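Local coordinates for Dye type peroxidase A (Streptomyces lividans 1326, PDB 6GZW), which probably uses its haem and hydrogen peroxide to oxidise organic dyes and related substrates, as in other dye-decolourising peroxidases, at residues P108-S113 with G332-Q337; F112-L117 with K339-D344; V222-R227 with I350-S355. All coordinates share one frame; numbering follows the deposited sequence.

In the fold
From the N terminus, the chain first supplies the loop between helix 90-95 and strand 126-132, which enters contact 1 with P108-S113 and, overlapping at F112 and S113, contact 2 with F112-L117. Both meet helix 333-343 more than 200 residues later, contact 1 on its first turn and contact 2 toward its end, so two overlapping long-range closures from one stretch of loop bring the N-terminal half of the chain onto the C-terminal half. Contact 3 pairs strand 219-228 with strand 350-360 and crosses the other two along the chain, since 222-227 lies inside their loops and 350-355 beyond them. A salt bridge from D115 to R224 joins contacts 2 and 3, and all three contacts border the haem.

Contact 1 (P108-S113 with G332-Q337); sequences PLPDFS and GFVPVQ. With HEM (protoporphyrin IX containing Fe), chain C.
An aliphatic carbon set almost exactly over the middle of an aromatic ring is what distinguishes this contact. CG of Q337 stands 3.6 Å from the centroid of the F112 ring and only 10° off the ring normal, a CH-pi contact made over one face. P110 CB lies against the opposite face, offset toward the rim, so that the phenyl group is held between a proline of its own loop and a glutamine of helix 333-343. Q337 reaches this position with CG anti to its backbone N (chi1 -172°); a bend at chi2 then turns the amide away, its plane nearly perpendicular to the ring, and carries OE1 to within 3.6 Å of the haem methyl CMC.

One turn earlier, F333 meets the same phenyl obliquely, with its CE2 3.9 Å from CE2 of F112. On its other side F333 also approaches the haem obliquely, its CD1 lying 3.5 Å from the vinyl carbon CBC of the haem. V334 divides its two branches between neighbours: CG2 touches L109 CD2 at 3.6 Å, while CG1 rests on P110 CG at 3.8 Å. L109 and F112 also touch R224 of strand 219-228.

No hydrogen bond joins the two segments, so their adhesion is apolar and dispersive, and F333 and Q337, both of the haem pocket, touch the loop with one side and the haem rim with another.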
loop_
_atom_site.group_PDB
_atom_site.type_symbol
_atom_site.label_atom_id
_atom_site.label_comp_id
_atom_site.label_asym_id
_atom_site.label_seq_id
_atom_site.Cartn_x
_atom_site.Cartn_y
_atom_site.Cartn_z
ATOM N N PRO A 108 -0.032 31.178 6.626
ATOM C CA PRO A 108 0.677 30.006 7.179
ATOM C C PRO A 108 0.124 29.534 8.518
ATOM O O PRO A 108 -0.253 30.347 9.360
ATOM C CB PRO A 108 2.123 30.492 7.340
ATOM C CG PRO A 108 2.098 31.969 7.078
ATOM C CD PRO A 108 0.908 32.226 6.215
ATOM N N LEU A 109 0.104 28.218 8.722
ATOM C CA LEU A 109 -0.325 27.649 9.989
ATOM C C LEU A 109 0.635 28.100 11.080
ATOM O O LEU A 109 1.789 28.415 10.780
ATOM C CB LEU A 109 -0.350 26.107 9.914
ATOM C CG LEU A 109 -1.298 25.476 8.881
ATOM C CD1 LEU A 109 -1.021 23.984 8.628
ATOM C CD2 LEU A 109 -2.740 25.672 9.277
ATOM N N PRO A 110 0.174 28.129 12.353
ATOM C CA PRO A 110 1.116 28.392 13.446
ATOM C C PRO A 110 2.297 27.423 13.468
ATOM O O PRO A 110 2.189 26.284 13.001
ATOM C CB PRO A 110 0.262 28.197 14.702
ATOM C CG PRO A 110 -1.141 28.458 14.252
ATOM C CD PRO A 110 -1.211 27.961 12.839
ATOM N N ASP A 111 3.428 27.878 13.988
ATOM C CA ASP A 111 4.507 26.983 14.320
ATOM C C ASP A 111 4.179 26.445 15.697
ATOM O O ASP A 111 4.466 27.084 16.698
ATOM C CB ASP A 111 5.867 27.699 14.267
ATOM C CG ASP A 111 6.209 28.180 12.860
ATOM O OD1 ASP A 111 6.482 27.342 11.968
ATOM O OD2 ASP A 111 6.176 29.408 12.622
ATOM N N PHE A 112 3.517 25.288 15.752
ATOM C CA PHE A 112 3.122 24.686 17.031
ATOM C C PHE A 112 4.342 24.179 17.763
ATOM O O PHE A 112 5.279 23.689 17.127
ATOM C CB PHE A 112 2.129 23.539 16.821
ATOM C CG PHE A 112 0.885 23.944 16.102
ATOM C CD1 PHE A 112 -0.164 24.547 16.786
ATOM C CD2 PHE A 112 0.764 23.759 14.724
ATOM C CE1 PHE A 112 -1.322 24.923 16.109
ATOM C CE2 PHE A 112 -0.393 24.119 14.058
ATOM C CZ PHE A 112 -1.434 24.726 14.756
ATOM N N SER A 113 4.337 24.277 19.093
ATOM C CA SER A 113 5.467 23.819 19.882
ATOM C C SER A 113 5.813 22.334 19.612
ATOM O O SER A 113 6.977 21.954 19.643
ATOM C CB SER A 113 5.225 24.072 21.390
ATOM O OG SER A 113 4.343 23.098 21.944
ATOM N N GLY A 332 -11.372 25.607 12.378
ATOM C CA GLY A 332 -11.287 24.143 12.292
ATOM C C GLY A 332 -9.970 23.686 12.867
ATOM O O GLY A 332 -9.733 23.778 14.065
ATOM N N PHE A 333 -9.084 23.214 11.993
ATOM C CA PHE A 333 -7.783 22.677 12.405
ATOM C C PHE A 333 -7.001 23.549 13.373
ATOM O O PHE A 333 -6.507 23.055 14.386
ATOM C CB PHE A 333 -6.911 22.367 11.184
ATOM C CG PHE A 333 -5.538 21.858 11.540
ATOM C CD1 PHE A 333 -5.364 20.518 11.850
ATOM C CD2 PHE A 333 -4.446 22.699 11.626
ATOM C CE1 PHE A 333 -4.101 20.039 12.204
ATOM C CE2 PHE A 333 -3.195 22.240 12.011
ATOM C CZ PHE A 333 -3.021 20.897 12.289
ATOM N N VAL A 334 -6.911 24.854 13.084
ATOM C CA VAL A 334 -5.961 25.702 13.795
ATOM C C VAL A 334 -6.268 25.806 15.308
ATOM O O VAL A 334 -5.416 25.472 16.116
ATOM C CB VAL A 334 -5.785 27.068 13.113
ATOM C CG1 VAL A 334 -4.914 27.997 13.966
ATOM C CG2 VAL A 334 -5.143 26.854 11.753
ATOM N N PRO A 335 -7.478 26.247 15.672
ATOM C CA PRO A 335 -7.767 26.341 17.126
ATOM C C PRO A 335 -7.774 25.005 17.867
ATOM O O PRO A 335 -7.367 24.948 19.022
ATOM C CB PRO A 335 -9.139 27.026 17.177
ATOM C CG PRO A 335 -9.737 26.814 15.826
ATOM C CD PRO A 335 -8.579 26.775 14.858
ATOM N N VAL A 336 -8.163 23.926 17.198
ATOM C CA VAL A 336 -8.166 22.615 17.825
ATOM C C VAL A 336 -6.713 22.196 18.045
ATOM O O VAL A 336 -6.352 21.786 19.145
ATOM C CB VAL A 336 -8.962 21.581 17.011
ATOM C CG1 VAL A 336 -8.844 20.203 17.636
ATOM C CG2 VAL A 336 -10.430 21.998 16.901
ATOM N N GLN A 337 -5.868 22.295 17.022
ATOM C CA GLN A 337 -4.456 21.948 17.204
ATOM C C GLN A 337 -3.741 22.816 18.243
ATOM O O GLN A 337 -2.890 22.303 18.980
ATOM C CB GLN A 337 -3.689 21.916 15.856
ATOM C CG GLN A 337 -2.254 21.391 15.916
ATOM C CD GLN A 337 -2.117 19.981 16.504
ATOM O OE1 GLN A 337 -3.067 19.196 16.496
ATOM N NE2 GLN A 337 -0.927 19.655 17.001
HETATM C CHA HEM C . -11.647 12.177 17.184
HETATM C CHB HEM C . -7.546 9.619 16.922
HETATM C CHC HEM C . -5.238 13.602 15.373
HETATM C CHD HEM C . -9.324 16.128 15.637
HETATM C C1A HEM C . -10.745 11.147 17.250
HETATM C C2A HEM C . -11.046 9.839 17.731
HETATM C C3A HEM C . -9.889 9.135 17.655
HETATM C C4A HEM C . -8.872 10.003 17.137
HETATM C CMA HEM C . -9.663 7.685 18.010
HETATM C CAA HEM C . -12.386 9.326 18.244
HETATM C CBA HEM C . -13.328 8.705 17.224
HETATM C CGA HEM C . -13.857 9.726 16.274
HETATM O O1A HEM C . -14.843 10.461 16.549
HETATM O O2A HEM C . -13.289 9.884 15.155
HETATM C C1B HEM C . -6.553 10.493 16.446
HETATM C C2B HEM C . -5.211 10.104 16.163
HETATM C C3B HEM C . -4.530 11.200 15.732
HETATM C C4B HEM C . -5.530 12.311 15.742
HETATM C CMB HEM C . -4.642 8.733 16.362
HETATM C CAB HEM C . -3.145 11.319 15.230
HETATM C CBB HEM C . -2.464 10.328 14.681
HETATM C C1C HEM C . -6.124 14.656 15.351
HETATM C C2C HEM C . -5.792 15.981 14.967
HETATM C C3C HEM C . -6.964 16.711 15.060
HETATM C C4C HEM C . -8.005 15.801 15.467
HETATM C CMC HEM C . -4.449 16.516 14.576
HETATM C CAC HEM C . -7.205 18.158 14.844
HETATM C CBC HEM C . -6.310 19.155 14.911
HETATM C C1D HEM C . -10.279 15.180 16.029
HETATM C C2D HEM C . -11.697 15.572 16.128
HETATM C C3D HEM C . -12.355 14.480 16.563
HETATM C C4D HEM C . -11.309 13.427 16.719
HETATM C CMD HEM C . -12.309 16.924 15.775
HETATM C CAD HEM C . -13.849 14.389 16.828
HETATM C CBD HEM C . -14.224 14.906 18.220
HETATM C CGD HEM C . -15.708 14.866 18.413
HETATM O O1D HEM C . -16.255 13.875 18.974
HETATM O O2D HEM C . -16.397 15.816 17.987
HETATM N NA HEM C . -9.390 11.269 16.981
HETATM N NB HEM C . -6.678 11.804 16.206
HETATM N NC HEM C . -7.429 14.572 15.705
HETATM N ND HEM C . -10.070 13.929 16.475
HETATM FE FE HEM C . -8.430 12.908 16.376
HETATM O O HOH W 1 -8.776 12.459 14.476
#

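Contact 2 (F112-L117 with K339-D344); sequences FSSDHL and KLDRGD. With HEM (protoporphyrin IX containing Fe), chain C.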
loop_
_atom_site.group_PDB
_atom_site.type_symbol
_atom_site.label_atom_id
_atom_site.label_comp_id
_atom_site.label_asym_id
_atom_site.label_seq_id
_atom_site.Cartn_x
_atom_site.Cartn_y
_atom_site.Cartn_z
ATOM N N PHE A 112 3.517 25.288 15.752
ATOM C CA PHE A 112 3.122 24.686 17.031
ATOM C C PHE A 112 4.342 24.179 17.763
ATOM O O PHE A 112 5.279 23.689 17.127
ATOM C CB PHE A 112 2.129 23.539 16.821
ATOM C CG PHE A 112 0.885 23.944 16.102
ATOM C CD1 PHE A 112 -0.164 24.547 16.786
ATOM C CD2 PHE A 112 0.764 23.759 14.724
ATOM C CE1 PHE A 112 -1.322 24.923 16.109
ATOM C CE2 PHE A 112 -0.393 24.119 14.058
ATOM C CZ PHE A 112 -1.434 24.726 14.756
ATOM N N SER A 113 4.337 24.277 19.093
ATOM C CA SER A 113 5.467 23.819 19.882
ATOM C C SER A 113 5.813 22.334 19.612
ATOM O O SER A 113 6.977 21.954 19.643
ATOM C CB SER A 113 5.225 24.072 21.390
ATOM O OG SER A 113 4.343 23.098 21.944
ATOM N N SER A 114 4.799 21.514 19.341
ATOM C CA SER A 114 5.003 20.079 19.081
ATOM C C SER A 114 5.403 19.770 17.620
ATOM O O SER A 114 5.606 18.604 17.294
ATOM C CB SER A 114 3.739 19.283 19.467
ATOM O OG SER A 114 2.585 19.701 18.726
ATOM N N ASP A 115 5.514 20.767 16.745
ATOM C CA ASP A 115 5.890 20.490 15.336
ATOM C C ASP A 115 7.298 19.909 15.219
ATOM O O ASP A 115 8.222 20.366 15.893
ATOM C CB ASP A 115 5.885 21.771 14.504
ATOM C CG ASP A 115 4.514 22.189 14.030
ATOM O OD1 ASP A 115 3.525 21.466 14.257
ATOM O OD2 ASP A 115 4.457 23.259 13.372
ATOM N N HIS A 116 7.467 18.950 14.316
ATOM C CA HIS A 116 8.775 18.443 13.913
ATOM C C HIS A 116 8.761 18.237 12.403
ATOM O O HIS A 116 9.017 17.144 11.896
ATOM C CB HIS A 116 9.095 17.162 14.676
ATOM C CG HIS A 116 9.136 17.356 16.163
ATOM N ND1 HIS A 116 8.073 17.049 16.995
ATOM C CD2 HIS A 116 10.099 17.874 16.960
ATOM C CE1 HIS A 116 8.399 17.335 18.246
ATOM N NE2 HIS A 116 9.625 17.834 18.250
ATOM N N LEU A 117 8.445 19.322 11.701
ATOM C CA LEU A 117 8.135 19.265 10.291
ATOM C C LEU A 117 9.358 19.162 9.402
ATOM O O LEU A 117 10.340 19.875 9.607
ATOM C CB LEU A 117 7.301 20.484 9.873
ATOM C CG LEU A 117 6.008 20.740 10.658
ATOM C CD1 LEU A 117 5.321 21.978 10.097
ATOM C CD2 LEU A 117 5.079 19.526 10.633
ATOM N N LYS A 339 -5.045 23.840 20.923
ATOM C CA LYS A 339 -5.450 23.161 22.148
ATOM C C LYS A 339 -4.777 21.817 22.329
ATOM O O LYS A 339 -4.405 21.462 23.446
ATOM C CB LYS A 339 -6.937 22.908 22.149
ATOM C CG LYS A 339 -7.429 22.261 23.431
ATOM C CD LYS A 339 -8.898 22.516 23.627
ATOM C CE LYS A 339 -9.148 23.953 24.032
ATOM N NZ LYS A 339 -10.603 24.203 23.958
ATOM N N LEU A 340 -4.653 21.039 21.246
ATOM C CA LEU A 340 -4.022 19.712 21.392
ATOM C C LEU A 340 -2.531 19.762 21.707
ATOM O O LEU A 340 -1.989 18.869 22.403
ATOM C CB LEU A 340 -4.217 18.870 20.128
ATOM C CG LEU A 340 -5.626 18.653 19.592
ATOM C CD1 LEU A 340 -5.584 17.624 18.485
ATOM C CD2 LEU A 340 -6.612 18.266 20.682
ATOM N N ASP A 341 -1.877 20.783 21.158
ATOM C CA ASP A 341 -0.413 20.891 21.078
ATOM C C ASP A 341 0.293 20.339 22.327
ATOM O O ASP A 341 1.022 19.331 22.250
ATOM C CB ASP A 341 -0.047 22.354 20.779
ATOM C CG ASP A 341 1.430 22.573 20.650
ATOM O OD1 ASP A 341 2.075 21.812 19.916
ATOM O OD2 ASP A 341 1.957 23.521 21.277
ATOM N N ARG A 342 0.017 20.968 23.475
ATOM C CA ARG A 342 0.449 20.478 24.799
ATOM C C ARG A 342 -0.677 19.870 25.651
ATOM O O ARG A 342 -0.400 19.067 26.564
ATOM C CB ARG A 342 1.087 21.639 25.596
ATOM C CG ARG A 342 2.371 22.204 24.988
ATOM C CD ARG A 342 3.154 23.059 25.985
ATOM N NE ARG A 342 2.599 24.402 26.187
ATOM C CZ ARG A 342 3.059 25.545 25.648
ATOM N NH1 ARG A 342 4.117 25.587 24.824
ATOM N NH2 ARG A 342 2.433 26.697 25.948
ATOM N N GLY A 343 -1.923 20.285 25.411
ATOM C CA GLY A 343 -3.048 19.839 26.219
ATOM C C GLY A 343 -3.548 18.412 26.039
ATOM O O GLY A 343 -4.186 17.874 26.933
ATOM N N ASP A 344 -3.263 17.781 24.903
ATOM C CA ASP A 344 -3.874 16.498 24.560
ATOM C C ASP A 344 -3.044 15.353 25.139
ATOM O O ASP A 344 -1.834 15.302 24.950
ATOM C CB ASP A 344 -3.906 16.400 23.029
ATOM C CG ASP A 344 -4.680 15.214 22.517
ATOM O OD1 ASP A 344 -5.191 14.376 23.298
ATOM O OD2 ASP A 344 -4.794 15.130 21.269
HETATM C CHA HEM C . -11.647 12.177 17.184
HETATM C CHB HEM C . -7.546 9.619 16.922
HETATM C CHC HEM C . -5.238 13.602 15.373
HETATM C CHD HEM C . -9.324 16.128 15.637
HETATM C C1A HEM C . -10.745 11.147 17.250
HETATM C C2A HEM C . -11.046 9.839 17.731
HETATM C C3A HEM C . -9.889 9.135 17.655
HETATM C C4A HEM C . -8.872 10.003 17.137
HETATM C CMA HEM C . -9.663 7.685 18.010
HETATM C CAA HEM C . -12.386 9.326 18.244
HETATM C CBA HEM C . -13.328 8.705 17.224
HETATM C CGA HEM C . -13.857 9.726 16.274
HETATM O O1A HEM C . -14.843 10.461 16.549
HETATM O O2A HEM C . -13.289 9.884 15.155
HETATM C C1B HEM C . -6.553 10.493 16.446
HETATM C C2B HEM C . -5.211 10.104 16.163
HETATM C C3B HEM C . -4.530 11.200 15.732
HETATM C C4B HEM C . -5.530 12.311 15.742
HETATM C CMB HEM C . -4.642 8.733 16.362
HETATM C CAB HEM C . -3.145 11.319 15.230
HETATM C CBB HEM C . -2.464 10.328 14.681
HETATM C C1C HEM C . -6.124 14.656 15.351
HETATM C C2C HEM C . -5.792 15.981 14.967
HETATM C C3C HEM C . -6.964 16.711 15.060
HETATM C C4C HEM C . -8.005 15.801 15.467
HETATM C CMC HEM C . -4.449 16.516 14.576
HETATM C CAC HEM C . -7.205 18.158 14.844
HETATM C CBC HEM C . -6.310 19.155 14.911
HETATM C C1D HEM C . -10.279 15.180 16.029
HETATM C C2D HEM C . -11.697 15.572 16.128
HETATM C C3D HEM C . -12.355 14.480 16.563
HETATM C C4D HEM C . -11.309 13.427 16.719
HETATM C CMD HEM C . -12.309 16.924 15.775
HETATM C CAD HEM C . -13.849 14.389 16.828
HETATM C CBD HEM C . -14.224 14.906 18.220
HETATM C CGD HEM C . -15.708 14.866 18.413
HETATM O O1D HEM C . -16.255 13.875 18.974
HETATM O O2D HEM C . -16.397 15.816 17.987
HETATM N NA HEM C . -9.390 11.269 16.981
HETATM N NB HEM C . -6.678 11.804 16.206
HETATM N NC HEM C . -7.429 14.572 15.705
HETATM N ND HEM C . -10.070 13.929 16.475
HETATM FE FE HEM C . -8.430 12.908 16.376
HETATM O O HOH W 1 -8.776 12.459 14.476
#
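A type I beta turn from F112 to D115, closed by a bond from D115 N to F112 O, presents two successive backbone N-H groups to helix 333-343, and S114 and D341 come within 5.8 Å at their CA atoms. The carboxylate of D341, with CG anti to its backbone N (chi1 -179°), reaches into this turn and divides its oxygens between two serines. OD1 receives S114 N at 2.8 Å through its syn lone pair, and also S114 OG at a very short 2.5 Å, met nearly along the C-O axis. OD2 accepts S113 OG at 2.5 Å from above the carboxylate plane, together with a weak, bent bond from S113 N at 3.3 Å. Both serine hydroxyls sit between backbone N and carbonyl carbon, which turns them onto the acid. Four donors, one of them weak, thus grip the carboxylate and fix its rotation, and such a set would be expected to favour the charged form. An alanine at D341 would remove both acceptor oxygens and would probably loosen the turn from the helix, leaving the amide of S114 and both hydroxyls to find other partners. Alongside, R342 lays its CG 3.7 Å from S113 OG. D115 directs OD1 to a salt bridge with R224 of strand 219-228, and H116 is linked through backbone hydrogen bonding to H352 of strand 350-360. L340, next to D341 on the helix, packs on the haem and on helix 285-288, so the turn bridges the haem-flanking helix and the adjacent strands 219-228 and 350-360.

Contact 3 (V222-R227 with I350-S355); sequences VVRRIR and IRHEAS. With HEM (protoporphyrin IX containing Fe), chain C.
Two antiparallel strands of the C-terminal ferredoxin-like half, 219-228 and 350-360, pair here beside the haem and carry a classic beta bulge, in which E353 and A354 both face R225. E353 N donates to R225 O at 2.8 Å, nearly along the C=O axis, whereas the bond from A354 N to the same oxygen is weak. Regular pairing resumes at R227 and R351, which exchange two backbone bonds.

On the face holding R224, I226, H352 and S355, R224 folds back through bends at chi2 and chi3. Its NE gives a straight bond of 3.0 Å to ND1 of H352 (162° at the hydrogen), lying in the guanidinium plane and near the plane of the imidazole, although the two planes are 67° apart. ND1 is therefore an acceptor. NH1 reaches S355 OG at 3.0 Å, and NH2 forms a salt bridge with D115. I226 CD1 comes over one face of the imidazole, 3.9 Å from its centroid, in a CH-pi contact, while I226 CG2 touches the haem vinyl carbon CBB at 3.7 Å.

Across the sheet, E353 OE2 forms salt bridges with two arginines, closing a network: R227 NE at 2.9 Å from above the carboxylate plane, and R351 NE at 3.0 Å through the anti lone pair. This shared oxygen probably offsets the repulsion between the adjacent guanidinium groups. R225 runs extended to salt bridges with D308 and D317. A central antiparallel sheet carrying haem-pocket residues such as I226, I350 and H352 is typical of the dimeric alpha-beta barrel fold of dye-decolourising peroxidases.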
loop_
_atom_site.group_PDB
_atom_site.type_symbol
_atom_site.label_atom_id
_atom_site.label_comp_id
_atom_site.label_asym_id
_atom_site.label_seq_id
_atom_site.Cartn_x
_atom_site.Cartn_y
_atom_site.Cartn_z
ATOM N N VAL A 222 -6.106 20.723 5.396
ATOM C CA VAL A 222 -4.844 20.657 6.119
ATOM C C VAL A 222 -4.452 19.192 6.148
ATOM O O VAL A 222 -5.235 18.357 6.611
ATOM C CB VAL A 222 -4.956 21.233 7.545
ATOM C CG1 VAL A 222 -3.678 20.976 8.347
ATOM C CG2 VAL A 222 -5.290 22.717 7.460
ATOM N N VAL A 223 -3.276 18.899 5.590
ATOM C CA VAL A 223 -2.647 17.577 5.582
ATOM C C VAL A 223 -1.589 17.603 6.670
ATOM O O VAL A 223 -0.786 18.549 6.727
ATOM C CB VAL A 223 -1.969 17.329 4.228
ATOM C CG1 VAL A 223 -1.229 15.998 4.202
ATOM C CG2 VAL A 223 -2.986 17.414 3.116
ATOM N N ARG A 224 -1.569 16.567 7.509
ATOM C CA ARG A 224 -0.480 16.362 8.483
ATOM C C ARG A 224 -0.014 14.936 8.415
ATOM O O ARG A 224 -0.831 14.011 8.522
ATOM C CB ARG A 224 -0.943 16.671 9.925
ATOM C CG ARG A 224 -1.586 18.052 10.085
ATOM C CD ARG A 224 -0.590 19.194 10.007
ATOM N NE ARG A 224 0.161 19.324 11.255
ATOM C CZ ARG A 224 0.786 20.427 11.663
ATOM N NH1 ARG A 224 0.842 21.522 10.889
ATOM N NH2 ARG A 224 1.393 20.428 12.862
ATOM N N ARG A 225 1.293 14.747 8.222
ATOM C CA ARG A 225 1.898 13.435 8.286
ATOM C C ARG A 225 2.226 13.252 9.770
ATOM O O ARG A 225 3.197 13.821 10.251
ATOM C CB ARG A 225 3.168 13.340 7.427
ATOM C CG ARG A 225 3.805 11.946 7.422
ATOM C CD ARG A 225 5.187 11.985 6.794
ATOM N NE ARG A 225 5.832 10.671 6.766
ATOM C CZ ARG A 225 5.542 9.704 5.887
ATOM N NH1 ARG A 225 4.588 9.874 4.981
ATOM N NH2 ARG A 225 6.189 8.548 5.929
ATOM N N ILE A 226 1.433 12.425 10.463
ATOM C CA ILE A 226 1.593 12.271 11.898
ATOM C C ILE A 226 2.103 10.866 12.170
ATOM O O ILE A 226 1.377 9.889 11.993
ATOM C CB ILE A 226 0.270 12.512 12.647
ATOM C CG1 ILE A 226 -0.357 13.839 12.222
ATOM C CG2 ILE A 226 0.518 12.497 14.145
ATOM C CD1 ILE A 226 -1.694 14.104 12.877
ATOM N N ARG A 227 3.365 10.766 12.601
ATOM C CA ARG A 227 3.927 9.493 12.937
ATOM C C ARG A 227 3.355 9.040 14.248
ATOM O O ARG A 227 3.171 9.839 15.164
ATOM C CB ARG A 227 5.455 9.565 13.040
ATOM C CG ARG A 227 6.104 8.227 13.388
ATOM C CD ARG A 227 7.554 8.170 12.958
ATOM N NE ARG A 227 8.413 9.078 13.726
ATOM C CZ ARG A 227 9.006 8.771 14.871
ATOM N NH1 ARG A 227 8.817 7.600 15.463
ATOM N NH2 ARG A 227 9.804 9.665 15.441
ATOM N N ILE A 350 2.446 10.798 19.490
ATOM C CA ILE A 350 2.468 11.130 18.089
ATOM C C ILE A 350 3.524 12.214 17.766
ATOM O O ILE A 350 4.005 12.940 18.645
ATOM C CB ILE A 350 1.084 11.564 17.587
ATOM C CG1 ILE A 350 0.614 12.852 18.300
ATOM C CG2 ILE A 350 0.059 10.435 17.706
ATOM C CD1 ILE A 350 -0.626 13.460 17.699
ATOM N N ARG A 351 3.904 12.310 16.492
ATOM C CA ARG A 351 4.824 13.374 16.080
ATOM C C ARG A 351 4.439 13.895 14.710
ATOM O O ARG A 351 4.421 13.133 13.729
ATOM C CB ARG A 351 6.274 12.872 16.106
ATOM C CG ARG A 351 7.248 13.965 16.500
ATOM C CD ARG A 351 8.618 13.414 16.901
ATOM N NE ARG A 351 9.419 13.293 15.706
ATOM C CZ ARG A 351 10.631 13.791 15.506
ATOM N NH1 ARG A 351 11.312 14.454 16.452
ATOM N NH2 ARG A 351 11.201 13.540 14.336
ATOM N N HIS A 352 4.069 15.172 14.647
ATOM C CA HIS A 352 3.705 15.783 13.376
ATOM C C HIS A 352 4.990 16.062 12.580
ATOM O O HIS A 352 5.866 16.862 12.989
ATOM C CB HIS A 352 2.959 17.088 13.586
ATOM C CG HIS A 352 1.578 16.942 14.141
ATOM N ND1 HIS A 352 0.453 17.361 13.456
ATOM C CD2 HIS A 352 1.139 16.485 15.339
ATOM C CE1 HIS A 352 -0.620 17.140 14.201
ATOM N NE2 HIS A 352 -0.231 16.625 15.354
ATOM N N GLU A 353 5.147 15.387 11.448
ATOM C CA GLU A 353 6.401 15.430 10.692
ATOM C C GLU A 353 6.330 16.037 9.301
ATOM O O GLU A 353 7.372 16.194 8.668
ATOM C CB GLU A 353 7.033 14.033 10.640
ATOM C CG GLU A 353 7.500 13.583 12.037
ATOM C CD GLU A 353 8.128 12.211 12.100
ATOM O OE1 GLU A 353 8.189 11.488 11.092
ATOM O OE2 GLU A 353 8.580 11.877 13.203
ATOM N N ALA A 354 5.121 16.350 8.813
ATOM C CA ALA A 354 4.969 17.143 7.591
ATOM C C ALA A 354 3.611 17.804 7.611
ATOM O O ALA A 354 2.708 17.322 8.317
ATOM C CB ALA A 354 5.155 16.282 6.357
ATOM N N SER A 355 3.439 18.877 6.825
ATOM C CA SER A 355 2.210 19.651 6.858
ATOM C C SER A 355 1.939 20.286 5.508
ATOM O O SER A 355 2.853 20.597 4.792
ATOM C CB SER A 355 2.341 20.772 7.869
ATOM O OG SER A 355 1.136 21.518 7.940
HETATM C CHA HEM C . -11.647 12.177 17.184
HETATM C CHB HEM C . -7.546 9.619 16.922
HETATM C CHC HEM C . -5.238 13.602 15.373
HETATM C CHD HEM C . -9.324 16.128 15.637
HETATM C C1A HEM C . -10.745 11.147 17.250
HETATM C C2A HEM C . -11.046 9.839 17.731
HETATM C C3A HEM C . -9.889 9.135 17.655
HETATM C C4A HEM C . -8.872 10.003 17.137
HETATM C CMA HEM C . -9.663 7.685 18.010
HETATM C CAA HEM C . -12.386 9.326 18.244
HETATM C CBA HEM C . -13.328 8.705 17.224
HETATM C CGA HEM C . -13.857 9.726 16.274
HETATM O O1A HEM C . -14.843 10.461 16.549
HETATM O O2A HEM C . -13.289 9.884 15.155
HETATM C C1B HEM C . -6.553 10.493 16.446
HETATM C C2B HEM C . -5.211 10.104 16.163
HETATM C C3B HEM C . -4.530 11.200 15.732
HETATM C C4B HEM C . -5.530 12.311 15.742
HETATM C CMB HEM C . -4.642 8.733 16.362
HETATM C CAB HEM C . -3.145 11.319 15.230
HETATM C CBB HEM C . -2.464 10.328 14.681
HETATM C C1C HEM C . -6.124 14.656 15.351
HETATM C C2C HEM C . -5.792 15.981 14.967
HETATM C C3C HEM C . -6.964 16.711 15.060
HETATM C C4C HEM C . -8.005 15.801 15.467
HETATM C CMC HEM C . -4.449 16.516 14.576
HETATM C CAC HEM C . -7.205 18.158 14.844
HETATM C CBC HEM C . -6.310 19.155 14.911
HETATM C C1D HEM C . -10.279 15.180 16.029
HETATM C C2D HEM C . -11.697 15.572 16.128
HETATM C C3D HEM C . -12.355 14.480 16.563
HETATM C C4D HEM C . -11.309 13.427 16.719
HETATM C CMD HEM C . -12.309 16.924 15.775
HETATM C CAD HEM C . -13.849 14.389 16.828
HETATM C CBD HEM C . -14.224 14.906 18.220
HETATM C CGD HEM C . -15.708 14.866 18.413
HETATM O O1D HEM C . -16.255 13.875 18.974
HETATM O O2D HEM C . -16.397 15.816 17.987
HETATM N NA HEM C . -9.390 11.269 16.981
HETATM N NB HEM C . -6.678 11.804 16.206
HETATM N NC HEM C . -7.429 14.572 15.705
HETATM N ND HEM C . -10.070 13.929 16.475
HETATM FE FE HEM C . -8.430 12.908 16.376
HETATM O O HOH W 2 6.780 9.785 9.448
HETATM O O HOH W 1 -8.776 12.459 14.476
#